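Local coordinates for protein serine racemase (Enterococcus faecalis, PDB 4ECL) that belongs to the alanine racemase family, pairing a TIM-barrel-type N-terminal domain with a mostly beta C-terminal domain in its cytoplasmic part, at residues R242-I254 with V327-D339. Numbering follows the deposited sequence.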
loop_
_atom_site.group_PDB
_atom_site.type_symbol
_atom_site.label_atom_id
_atom_site.label_comp_id
_atom_site.label_asym_id
_atom_site.label_seq_id
_atom_site.Cartn_x
_atom_site.Cartn_y
_atom_site.Cartn_z
ATOM N N ARG A 242 17.487 -3.991 -17.030
ATOM C CA ARG A 242 16.322 -3.473 -17.739
ATOM C C ARG A 242 15.063 -3.538 -16.862
ATOM O O ARG A 242 14.842 -4.539 -16.186
ATOM C CB ARG A 242 16.134 -4.222 -19.055
ATOM C CG ARG A 242 17.346 -4.082 -19.988
ATOM C CD ARG A 242 17.171 -4.805 -21.307
ATOM N NE ARG A 242 18.388 -4.719 -22.110
ATOM C CZ ARG A 242 18.728 -5.592 -23.053
ATOM N NH1 ARG A 242 17.948 -6.634 -23.317
ATOM N NH2 ARG A 242 19.861 -5.429 -23.724
ATOM N N PRO A 243 14.238 -2.471 -16.880
ATOM C CA PRO A 243 13.061 -2.391 -15.997
ATOM C C PRO A 243 12.046 -3.491 -16.292
ATOM O O PRO A 243 11.714 -3.748 -17.456
ATOM C CB PRO A 243 12.459 -1.018 -16.328
ATOM C CG PRO A 243 12.969 -0.684 -17.700
ATOM C CD PRO A 243 14.346 -1.297 -17.764
ATOM N N VAL A 244 11.578 -4.141 -15.235
ATOM C CA VAL A 244 10.650 -5.257 -15.360
ATOM C C VAL A 244 9.182 -4.815 -15.259
ATOM O O VAL A 244 8.303 -5.367 -15.941
ATOM C CB VAL A 244 10.953 -6.329 -14.287
ATOM C CG1 VAL A 244 9.895 -7.432 -14.291
ATOM C CG2 VAL A 244 12.350 -6.914 -14.508
ATOM N N LEU A 245 8.922 -3.816 -14.415
ATOM C CA LEU A 245 7.544 -3.427 -14.112
ATOM C C LEU A 245 7.035 -2.232 -14.905
ATOM O O LEU A 245 7.714 -1.210 -15.016
ATOM C CB LEU A 245 7.397 -3.142 -12.611
ATOM C CG LEU A 245 6.027 -2.727 -12.062
ATOM C CD1 LEU A 245 5.857 -3.242 -10.637
ATOM C CD2 LEU A 245 5.849 -1.202 -12.096
ATOM N N SER A 246 5.814 -2.348 -15.418
ATOM C CA SER A 246 5.088 -1.187 -15.910
ATOM C C SER A 246 3.781 -1.035 -15.156
ATOM O O SER A 246 3.187 -2.031 -14.749
ATOM C CB SER A 246 4.785 -1.328 -17.400
ATOM O OG SER A 246 5.949 -1.099 -18.153
ATOM N N LEU A 247 3.338 0.208 -14.986
ATOM C CA LEU A 247 2.033 0.509 -14.378
ATOM C C LEU A 247 1.114 1.225 -15.372
ATOM O O LEU A 247 1.464 2.288 -15.907
ATOM C CB LEU A 247 2.208 1.366 -13.130
ATOM C CG LEU A 247 0.934 1.854 -12.419
ATOM C CD1 LEU A 247 0.117 0.697 -11.869
ATOM C CD2 LEU A 247 1.284 2.850 -11.325
ATOM N N LYS A 248 -0.068 0.653 -15.600
ATOM C CA LYS A 248 -0.944 1.101 -16.689
ATOM C C LYS A 248 -2.368 1.337 -16.201
ATOM O O LYS A 248 -2.800 0.743 -15.214
ATOM C CB LYS A 248 -1.005 0.046 -17.789
ATOM C CG LYS A 248 0.328 -0.460 -18.282
ATOM C CD LYS A 248 0.893 0.409 -19.374
ATOM C CE LYS A 248 2.074 -0.288 -20.024
ATOM N NZ LYS A 248 2.614 0.452 -21.189
ATOM N N ALA A 249 -3.101 2.190 -16.912
ATOM C CA ALA A 249 -4.515 2.420 -16.604
ATOM C C ALA A 249 -5.254 2.946 -17.832
ATOM O O ALA A 249 -4.695 3.730 -18.604
ATOM C CB ALA A 249 -4.667 3.381 -15.420
ATOM N N LYS A 250 -6.497 2.503 -18.016
ATOM C CA LYS A 250 -7.299 2.905 -19.177
ATOM C C LYS A 250 -8.261 4.054 -18.899
ATOM O O LYS A 250 -9.017 4.010 -17.927
ATOM C CB LYS A 250 -8.054 1.699 -19.750
ATOM C CG LYS A 250 -7.127 0.789 -20.567
ATOM C CD LYS A 250 -7.780 -0.534 -20.908
ATOM C CE LYS A 250 -6.801 -1.453 -21.623
ATOM N NZ LYS A 250 -7.447 -2.742 -21.995
ATOM N N VAL A 251 -8.223 5.075 -19.760
ATOM C CA VAL A 251 -9.118 6.231 -19.666
ATOM C C VAL A 251 -10.589 5.811 -19.637
ATOM O O VAL A 251 -11.036 5.004 -20.451
ATOM C CB VAL A 251 -8.938 7.197 -20.866
ATOM C CG1 VAL A 251 -9.881 8.369 -20.738
ATOM C CG2 VAL A 251 -7.486 7.674 -20.979
ATOM N N VAL A 252 -11.339 6.358 -18.686
ATOM C CA VAL A 252 -12.744 5.997 -18.544
ATOM C C VAL A 252 -13.662 7.137 -18.944
ATOM O O VAL A 252 -14.865 6.942 -19.101
ATOM C CB VAL A 252 -13.070 5.598 -17.095
ATOM C CG1 VAL A 252 -12.333 4.325 -16.736
ATOM C CG2 VAL A 252 -12.698 6.730 -16.152
ATOM N N LEU A 253 -13.089 8.328 -19.101
ATOM C CA LEU A 253 -13.862 9.495 -19.498
ATOM C C LEU A 253 -12.972 10.635 -19.975
ATOM O O LEU A 253 -11.867 10.820 -19.471
ATOM C CB LEU A 253 -14.727 10.007 -18.342
ATOM C CG LEU A 253 -15.640 11.136 -18.827
ATOM C CD1 LEU A 253 -16.711 10.537 -19.729
ATOM C CD2 LEU A 253 -16.237 11.963 -17.709
ATOM N N ILE A 254 -13.472 11.397 -20.946
ATOM C CA ILE A 254 -12.815 12.621 -21.379
ATOM C C ILE A 254 -13.794 13.755 -21.166
ATOM O O ILE A 254 -14.962 13.618 -21.460
ATOM C CB ILE A 254 -12.344 12.547 -22.848
ATOM C CG1 ILE A 254 -11.184 11.555 -22.980
ATOM C CG2 ILE A 254 -11.867 13.901 -23.339
ATOM C CD1 ILE A 254 -11.511 10.353 -23.829
ATOM N N VAL A 327 -6.657 10.452 -27.873
ATOM C CA VAL A 327 -7.076 9.956 -26.568
ATOM C C VAL A 327 -8.564 9.631 -26.546
ATOM O O VAL A 327 -9.399 10.502 -26.779
ATOM C CB VAL A 327 -6.803 10.971 -25.452
ATOM C CG1 VAL A 327 -7.148 10.357 -24.106
ATOM C CG2 VAL A 327 -5.360 11.408 -25.472
ATOM N N LYS A 328 -8.893 8.377 -26.254
ATOM C CA LYS A 328 -10.285 7.974 -26.179
ATOM C C LYS A 328 -10.545 7.144 -24.928
ATOM O O LYS A 328 -9.610 6.734 -24.250
ATOM C CB LYS A 328 -10.684 7.205 -27.441
ATOM C CG LYS A 328 -9.788 6.018 -27.781
ATOM C CD LYS A 328 -9.684 5.861 -29.304
ATOM C CE LYS A 328 -8.872 4.636 -29.712
ATOM N NZ LYS A 328 -9.710 3.401 -29.740
ATOM N N THR A 329 -11.817 6.938 -24.613
ATOM C CA THR A 329 -12.201 5.959 -23.613
ATOM C C THR A 329 -11.565 4.644 -24.015
ATOM O O THR A 329 -11.791 4.154 -25.124
ATOM C CB THR A 329 -13.727 5.763 -23.569
ATOM O OG1 THR A 329 -14.352 6.952 -23.066
ATOM C CG2 THR A 329 -14.088 4.576 -22.677
ATOM N N GLY A 330 -10.742 4.093 -23.128
ATOM C CA GLY A 330 -10.060 2.850 -23.415
ATOM C C GLY A 330 -8.591 3.045 -23.732
ATOM O O GLY A 330 -7.847 2.075 -23.785
ATOM N N SER A 331 -8.173 4.288 -23.955
ATOM C CA SER A 331 -6.761 4.568 -24.207
ATOM C C SER A 331 -5.940 4.196 -22.990
ATOM O O SER A 331 -6.327 4.472 -21.850
ATOM C CB SER A 331 -6.523 6.039 -24.552
ATOM O OG SER A 331 -7.005 6.341 -25.847
ATOM N N ILE A 332 -4.804 3.562 -23.251
ATOM C CA ILE A 332 -3.901 3.132 -22.213
ATOM C C ILE A 332 -2.993 4.274 -21.788
ATOM O O ILE A 332 -2.268 4.840 -22.599
ATOM C CB ILE A 332 -3.063 1.944 -22.685
ATOM C CG1 ILE A 332 -3.973 0.735 -22.900
ATOM C CG2 ILE A 332 -1.988 1.598 -21.650
ATOM C CD1 ILE A 332 -3.345 -0.354 -23.732
ATOM N N ALA A 333 -3.049 4.609 -20.504
ATOM C CA ALA A 333 -2.097 5.534 -19.913
ATOM C C ALA A 333 -0.984 4.740 -19.216
ATOM O O ALA A 333 -1.253 3.794 -18.476
ATOM C CB ALA A 333 -2.795 6.444 -18.907
ATOM N N THR A 334 0.258 5.146 -19.446
ATOM C CA THR A 334 1.414 4.513 -18.828
ATOM C C THR A 334 1.907 5.411 -17.696
ATOM O O THR A 334 2.381 6.522 -17.943
ATOM C CB THR A 334 2.512 4.287 -19.889
ATOM O OG1 THR A 334 2.037 3.329 -20.839
ATOM C CG2 THR A 334 3.794 3.765 -19.265
ATOM N N LEU A 335 1.750 4.957 -16.457
ATOM C CA LEU A 335 2.163 5.753 -15.305
ATOM C C LEU A 335 3.600 5.427 -14.916
ATOM O O LEU A 335 4.316 6.252 -14.339
ATOM C CB LEU A 335 1.225 5.519 -14.112
ATOM C CG LEU A 335 -0.235 5.936 -14.310
ATOM C CD1 LEU A 335 -1.050 4.837 -15.008
ATOM C CD2 LEU A 335 -0.880 6.331 -12.985
ATOM N N ILE A 336 4.003 4.203 -15.224
ATOM C CA ILE A 336 5.385 3.776 -15.073
ATOM C C ILE A 336 5.651 2.889 -16.264
ATOM O O ILE A 336 4.891 1.946 -16.501
ATOM C CB ILE A 336 5.609 2.935 -13.794
ATOM C CG1 ILE A 336 5.427 3.780 -12.531
ATOM C CG2 ILE A 336 7.013 2.319 -13.800
ATOM C CD1 ILE A 336 5.509 2.973 -11.240
ATOM N N GLY A 337 6.705 3.188 -17.023
ATOM C CA GLY A 337 7.026 2.405 -18.203
ATOM C C GLY A 337 7.261 3.213 -19.473
ATOM O O GLY A 337 7.472 4.428 -19.423
ATOM N N LYS A 338 7.226 2.529 -20.616
ATOM C CA LYS A 338 7.525 3.146 -21.917
ATOM C C LYS A 338 6.294 3.255 -22.797
ATOM O O LYS A 338 5.415 2.389 -22.773
ATOM C CB LYS A 338 8.567 2.336 -22.699
ATOM C CG LYS A 338 9.910 2.174 -22.044
ATOM C CD LYS A 338 10.850 1.391 -22.968
ATOM C CE LYS A 338 12.048 0.787 -22.214
ATOM N NZ LYS A 338 11.651 -0.302 -21.267
ATOM N N ASP A 339 6.258 4.315 -23.596
ATOM C CA ASP A 339 5.200 4.529 -24.564
ATOM C C ASP A 339 5.757 5.422 -25.656
ATOM O O ASP A 339 6.235 6.526 -25.382
ATOM C CB ASP A 339 3.993 5.183 -23.899
ATOM C CG ASP A 339 2.806 5.319 -24.836
ATOM O OD1 ASP A 339 2.791 4.644 -25.893
ATOM O OD2 ASP A 339 1.882 6.097 -24.505
HETATM O O HOH W 1 7.680 0.098 -20.274
#
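The carbonyl oxygen of Leu247 is gripped by two successive backbone amides of segment 327-339, Leu335 N at 2.7 Å, nearly head-on to the carbonyl, and Ile336 N at 3.3 Å, lying in the carbonyl plane on a lone pair. This is a classic beta bulge in the antiparallel pairing of strands 245-250 and 332-334, within the mixed sheet of the C-terminal domain, where strand 7-11 flanks 245-250 on its other edge. Leu247 N returns a bond to Ile336 O, and beyond the one-residue shift Ala249 and Ala333 form a regular hydrogen-bonded pair. The ladder ends at the type II turn from Lys328 to Ser331, whose Gly330 N reaches Val251 O at 2.8 Å.

On the buried face, the isobutyl group of Leu247, with CG anti to the backbone N (chi1 176°), brings CD2 within 3.9 Å of Leu335 CB, while CD1 of Leu335 packs on the methyl of Ala249. Val299 of strand 298-301 and Phe288 also touch Leu335. On the other face, the extended chain of Lys250 runs alongside Ile332, CE 3.8 Å from Ile332 CG1. Lys248 instead bends at chi2 (-86°), lies beside Thr334 and donates from NZ to Thr334 OG1 at 3.0 Å.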